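Local coordinates for MW1564 protein (Staphylococcus aureus, PDB 3NTV), which probably catalyses the transfer of a methyl group from S-adenosylmethionine to a hydroxyl oxygen, as in caffeoyl-CoA O-methyltransferases, at residues Val55-Ile67 with Asn217-Ile229. Residues are numbered along the deposited sequence; the frame is centred on the assembly and turned at random.
Sequences VDRLTLDLIKQLI and NFLNIDDGLAISI. With SO4 (sulfate ion), chain C.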
loop_
_atom_site.group_PDB
_atom_site.type_symbol
_atom_site.label_atom_id
_atom_site.label_comp_id
_atom_site.label_asym_id
_atom_site.label_seq_id
_atom_site.Cartn_x
_atom_site.Cartn_y
_atom_site.Cartn_z
ATOM N N VAL A 55 5.800 -15.049 -1.699
ATOM C CA VAL A 55 5.304 -13.725 -1.312
ATOM C C VAL A 55 3.810 -13.841 -0.934
ATOM O O VAL A 55 3.070 -14.556 -1.612
ATOM C CB VAL A 55 5.536 -12.720 -2.479
ATOM C CG1 VAL A 55 4.992 -11.330 -2.149
ATOM C CG2 VAL A 55 7.023 -12.644 -2.839
ATOM N N ASP A 56 3.368 -13.129 0.116
ATOM C CA ASP A 56 1.963 -13.187 0.497
ATOM C C ASP A 56 1.056 -12.526 -0.531
ATOM O O ASP A 56 1.458 -11.580 -1.219
ATOM C CB ASP A 56 1.734 -12.637 1.893
ATOM C CG ASP A 56 2.346 -13.526 2.959
ATOM O OD1 ASP A 56 1.867 -14.668 3.124
ATOM O OD2 ASP A 56 3.351 -13.119 3.560
ATOM N N ARG A 57 -0.161 -13.057 -0.666
ATOM C CA ARG A 57 -1.112 -12.581 -1.652
ATOM C C ARG A 57 -1.419 -11.081 -1.611
ATOM O O ARG A 57 -1.389 -10.431 -2.655
ATOM C CB ARG A 57 -2.413 -13.399 -1.601
ATOM C CG ARG A 57 -3.430 -12.977 -2.665
ATOM C CD ARG A 57 -2.939 -13.286 -4.088
ATOM N NE ARG A 57 -3.846 -12.755 -5.105
ATOM C CZ ARG A 57 -4.886 -13.410 -5.606
ATOM N NH1 ARG A 57 -5.174 -14.636 -5.183
ATOM N NH2 ARG A 57 -5.661 -12.835 -6.512
ATOM N N LEU A 58 -1.764 -10.542 -0.432
ATOM C CA LEU A 58 -2.127 -9.121 -0.389
ATOM C C LEU A 58 -0.926 -8.230 -0.664
ATOM O O LEU A 58 -1.060 -7.202 -1.328
ATOM C CB LEU A 58 -2.835 -8.754 0.933
ATOM C CG LEU A 58 -4.172 -9.499 1.164
ATOM C CD1 LEU A 58 -4.799 -9.082 2.484
ATOM C CD2 LEU A 58 -5.169 -9.257 0.023
ATOM N N THR A 59 0.253 -8.657 -0.205
ATOM C CA THR A 59 1.512 -7.916 -0.482
ATOM C C THR A 59 1.767 -7.921 -1.998
ATOM O O THR A 59 2.061 -6.880 -2.590
ATOM C CB THR A 59 2.681 -8.630 0.226
ATOM O OG1 THR A 59 2.528 -8.399 1.641
ATOM C CG2 THR A 59 4.045 -8.119 -0.243
ATOM N N LEU A 60 1.666 -9.093 -2.620
ATOM C CA LEU A 60 1.872 -9.204 -4.064
ATOM C C LEU A 60 0.901 -8.327 -4.819
ATOM O O LEU A 60 1.309 -7.618 -5.724
ATOM C CB LEU A 60 1.716 -10.665 -4.514
ATOM C CG LEU A 60 1.776 -10.844 -6.015
ATOM C CD1 LEU A 60 3.217 -10.969 -6.484
ATOM C CD2 LEU A 60 0.883 -11.980 -6.445
ATOM N N ASP A 61 -0.390 -8.349 -4.447
ATOM C CA ASP A 61 -1.367 -7.552 -5.179
ATOM C C ASP A 61 -1.182 -6.038 -5.037
ATOM O O ASP A 61 -1.423 -5.298 -5.989
ATOM C CB ASP A 61 -2.781 -8.042 -4.897
ATOM C CG ASP A 61 -3.074 -9.395 -5.541
ATOM O OD1 ASP A 61 -2.294 -9.825 -6.437
ATOM O OD2 ASP A 61 -4.092 -10.001 -5.188
ATOM N N LEU A 62 -0.641 -5.604 -3.902
ATOM C CA LEU A 62 -0.273 -4.208 -3.736
ATOM C C LEU A 62 0.899 -3.859 -4.672
ATOM O O LEU A 62 0.855 -2.821 -5.340
ATOM C CB LEU A 62 0.127 -3.893 -2.280
ATOM C CG LEU A 62 0.742 -2.489 -2.050
ATOM C CD1 LEU A 62 -0.247 -1.355 -2.429
ATOM C CD2 LEU A 62 1.090 -2.314 -0.574
ATOM N N ILE A 63 1.925 -4.725 -4.725
ATOM C CA ILE A 63 3.110 -4.462 -5.578
ATOM C C ILE A 63 2.694 -4.409 -7.054
ATOM O O ILE A 63 3.157 -3.539 -7.789
ATOM C CB ILE A 63 4.230 -5.494 -5.324
ATOM C CG1 ILE A 63 4.760 -5.397 -3.858
ATOM C CG2 ILE A 63 5.390 -5.239 -6.303
ATOM C CD1 ILE A 63 5.609 -6.640 -3.455
ATOM N N LYS A 64 1.773 -5.303 -7.476
ATOM C CA LYS A 64 1.253 -5.306 -8.846
ATOM C C LYS A 64 0.579 -3.944 -9.125
ATOM O O LYS A 64 0.742 -3.400 -10.205
ATOM C CB LYS A 64 0.271 -6.462 -9.036
ATOM C CG LYS A 64 0.987 -7.818 -8.993
ATOM C CD LYS A 64 0.058 -8.984 -9.278
ATOM C CE LYS A 64 -0.339 -9.128 -10.731
ATOM N NZ LYS A 64 -1.171 -10.361 -10.905
ATOM N N GLN A 65 -0.162 -3.385 -8.135
ATOM C CA GLN A 65 -0.809 -2.090 -8.280
ATOM C C GLN A 65 0.246 -0.974 -8.422
ATOM O O GLN A 65 0.070 -0.060 -9.213
ATOM C CB GLN A 65 -1.750 -1.838 -7.082
ATOM C CG GLN A 65 -2.789 -0.763 -7.329
ATOM C CD GLN A 65 -4.072 -1.285 -7.953
ATOM O OE1 GLN A 65 -5.159 -1.133 -7.398
ATOM N NE2 GLN A 65 -3.991 -1.875 -9.134
ATOM N N LEU A 66 1.356 -1.074 -7.664
ATOM C CA LEU A 66 2.439 -0.080 -7.731
ATOM C C LEU A 66 3.092 -0.128 -9.116
ATOM O O LEU A 66 3.416 0.916 -9.669
ATOM C CB LEU A 66 3.484 -0.354 -6.630
ATOM C CG LEU A 66 2.977 -0.245 -5.179
ATOM C CD1 LEU A 66 4.067 -0.604 -4.182
ATOM C CD2 LEU A 66 2.458 1.111 -4.893
ATOM N N ILE A 67 3.252 -1.334 -9.690
ATOM C CA ILE A 67 3.811 -1.512 -11.030
ATOM C C ILE A 67 2.901 -0.787 -12.047
ATOM O O ILE A 67 3.384 -0.033 -12.884
ATOM C CB ILE A 67 3.967 -3.028 -11.339
ATOM C CG1 ILE A 67 5.177 -3.600 -10.597
ATOM C CG2 ILE A 67 4.080 -3.300 -12.866
ATOM C CD1 ILE A 67 5.144 -5.130 -10.450
ATOM N N ASN A 217 7.862 4.541 3.527
ATOM C CA ASN A 217 6.750 4.286 4.416
ATOM C C ASN A 217 6.674 2.796 4.692
ATOM O O ASN A 217 7.048 1.991 3.828
ATOM C CB ASN A 217 5.420 4.829 3.902
ATOM C CG ASN A 217 4.862 4.019 2.784
ATOM O OD1 ASN A 217 5.468 3.950 1.722
ATOM N ND2 ASN A 217 3.762 3.308 3.034
ATOM N N PHE A 218 6.184 2.432 5.873
ATOM C CA PHE A 218 6.041 1.045 6.310
ATOM C C PHE A 218 4.598 0.666 6.493
ATOM O O PHE A 218 3.782 1.480 6.952
ATOM C CB PHE A 218 6.809 0.788 7.624
ATOM C CG PHE A 218 8.295 0.999 7.533
ATOM C CD1 PHE A 218 9.157 -0.080 7.366
ATOM C CD2 PHE A 218 8.840 2.273 7.624
ATOM C CE1 PHE A 218 10.539 0.109 7.348
ATOM C CE2 PHE A 218 10.220 2.465 7.552
ATOM C CZ PHE A 218 11.063 1.379 7.418
ATOM N N LEU A 219 4.292 -0.605 6.223
ATOM C CA LEU A 219 2.937 -1.140 6.338
ATOM C C LEU A 219 2.936 -2.413 7.143
ATOM O O LEU A 219 3.781 -3.283 6.893
ATOM C CB LEU A 219 2.384 -1.493 4.932
ATOM C CG LEU A 219 2.243 -0.368 3.908
ATOM C CD1 LEU A 219 1.736 -0.922 2.591
ATOM C CD2 LEU A 219 1.279 0.707 4.397
ATOM N N ASN A 220 1.966 -2.578 8.066
ATOM C CA ASN A 220 1.862 -3.842 8.807
ATOM C C ASN A 220 0.820 -4.734 8.151
ATOM O O ASN A 220 -0.311 -4.912 8.640
ATOM C CB ASN A 220 1.618 -3.656 10.314
ATOM C CG ASN A 220 0.374 -2.884 10.638
ATOM O OD1 ASN A 220 -0.017 -1.968 9.911
ATOM N ND2 ASN A 220 -0.294 -3.275 11.712
ATOM N N ILE A 221 1.182 -5.218 6.980
ATOM C CA ILE A 221 0.406 -6.169 6.203
ATOM C C ILE A 221 1.299 -7.371 6.067
ATOM O O ILE A 221 2.505 -7.211 5.854
ATOM C CB ILE A 221 -0.048 -5.658 4.804
ATOM C CG1 ILE A 221 1.115 -5.145 3.906
ATOM C CG2 ILE A 221 -1.194 -4.668 4.931
ATOM C CD1 ILE A 221 0.831 -5.284 2.371
ATOM N N ASP A 222 0.726 -8.578 6.234
ATOM C CA ASP A 222 1.469 -9.826 6.040
ATOM C C ASP A 222 2.765 -9.834 6.890
ATOM O O ASP A 222 2.680 -9.656 8.104
ATOM C CB ASP A 222 1.726 -10.027 4.514
ATOM C CG ASP A 222 0.454 -10.166 3.688
ATOM O OD1 ASP A 222 -0.503 -10.821 4.168
ATOM O OD2 ASP A 222 0.437 -9.678 2.540
ATOM N N ASP A 223 3.943 -9.950 6.261
ATOM C CA ASP A 223 5.232 -9.970 6.963
ATOM C C ASP A 223 5.829 -8.589 7.184
ATOM O O ASP A 223 6.961 -8.496 7.664
ATOM C CB ASP A 223 6.216 -10.814 6.141
ATOM C CG ASP A 223 5.844 -12.272 6.059
ATOM O OD1 ASP A 223 5.392 -12.821 7.082
ATOM O OD2 ASP A 223 6.009 -12.863 4.967
ATOM N N GLY A 224 5.102 -7.545 6.788
ATOM C CA GLY A 224 5.580 -6.170 6.875
ATOM C C GLY A 224 6.168 -5.757 5.532
ATOM O O GLY A 224 6.903 -6.537 4.915
ATOM N N LEU A 225 5.824 -4.553 5.045
ATOM C CA LEU A 225 6.310 -4.077 3.753
ATOM C C LEU A 225 6.767 -2.632 3.844
ATOM O O LEU A 225 6.134 -1.841 4.545
ATOM C CB LEU A 225 5.165 -4.203 2.707
ATOM C CG LEU A 225 5.561 -4.021 1.226
ATOM C CD1 LEU A 225 6.413 -5.188 0.741
ATOM C CD2 LEU A 225 4.328 -3.914 0.341
ATOM N N ALA A 226 7.875 -2.299 3.199
ATOM C CA ALA A 226 8.305 -0.908 3.110
ATOM C C ALA A 226 8.354 -0.541 1.648
ATOM O O ALA A 226 8.677 -1.391 0.789
ATOM C CB ALA A 226 9.654 -0.677 3.757
ATOM N N ILE A 227 8.004 0.716 1.363
ATOM C CA ILE A 227 8.045 1.272 0.026
ATOM C C ILE A 227 8.930 2.494 0.100
ATOM O O ILE A 227 8.626 3.415 0.882
ATOM C CB ILE A 227 6.645 1.642 -0.501
ATOM C CG1 ILE A 227 5.716 0.407 -0.576
ATOM C CG2 ILE A 227 6.725 2.403 -1.855
ATOM C CD1 ILE A 227 4.199 0.862 -0.736
ATOM N N SER A 228 9.988 2.515 -0.732
ATOM C CA SER A 228 10.953 3.612 -0.772
ATOM C C SER A 228 11.018 4.207 -2.158
ATOM O O SER A 228 11.271 3.496 -3.121
ATOM C CB SER A 228 12.348 3.135 -0.355
ATOM O OG SER A 228 12.365 2.520 0.920
ATOM N N ILE A 229 10.849 5.519 -2.261
ATOM C CA ILE A 229 10.941 6.227 -3.541
ATOM C C ILE A 229 12.319 6.872 -3.594
ATOM O O ILE A 229 12.647 7.648 -2.691
ATOM C CB ILE A 229 9.858 7.338 -3.712
ATOM C CG1 ILE A 229 8.421 6.781 -3.555
ATOM C CG2 ILE A 229 10.044 8.031 -5.077
ATOM C CD1 ILE A 229 7.292 7.894 -3.552
HETATM S S SO4 C . 8.551 -16.169 -5.007
HETATM O O1 SO4 C . 8.804 -15.179 -6.081
HETATM O O2 SO4 C . 8.497 -17.486 -5.623
HETATM O O3 SO4 C . 9.673 -16.114 -4.034
HETATM O O4 SO4 C . 7.322 -15.760 -4.301
HETATM O O HOH W 1 2.587 -13.497 6.301
HETATM O O HOH W 2 -1.911 -11.957 2.063
HETATM O O HOH W 3 4.591 -9.252 3.274
#
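With chi1 of -71° Thr59 sets OG1 beside its own backbone N, and Asp222, its CG likewise beside the backbone N, runs alongside it with the opposite heading, so that one carboxylate oxygen reaches both donors. Thr59 OG1 donates at 2.6 Å to the anti lone pair of Asp222 OD2, while the bond from Thr59 N to the same Asp222 OD2 (2.9 Å) is weak, bent to 128° at the hydrogen. The other oxygen, Asp222 OD1, receives a water bond at 2.8 Å, and that water in turn accepts from Leu58 N. The carboxylate thus meets the first turn of helix 57-67 from a residue distant in sequence, whereas Asp56, at the N-cap position, makes no capping bond of its own. A second water donates to Thr59 OG1 and accepts from Asp223 N, tying the helix to the type II' turn Ile221-Gly224 that joins the two antiparallel strands.

Farther along, contact becomes apolar. Leu62 CD2 meets Leu219 CD1 tip to tip at 3.5 Å and also touches Leu225 CD2 at 3.7 Å; Leu66 CD1 likewise meets Ile227 CD1 end on. Helix and strand 225-229 run nearly parallel, 13° apart, with the helix packed on one face of the Rossmann-like methyltransferase sheet near its antiparallel edge, where Ile63 and Leu66 also touch Ile173. Across the dimer, Ile221 packs on Ile221 of the second subunit.

Asp56 OD2 and Asp223 OD2 stand 3.0 Å apart, two acceptors without a bond between them, and a water donates to Asp56 OD2 and, weakly, to Asp223 OD1. Such closeness may raise the pKa of one of them, whereas the Thr59 hydroxyl, the weak N-H bond, the water held by Leu58 N and the helix N-terminus probably stabilise the negative charge of Asp222.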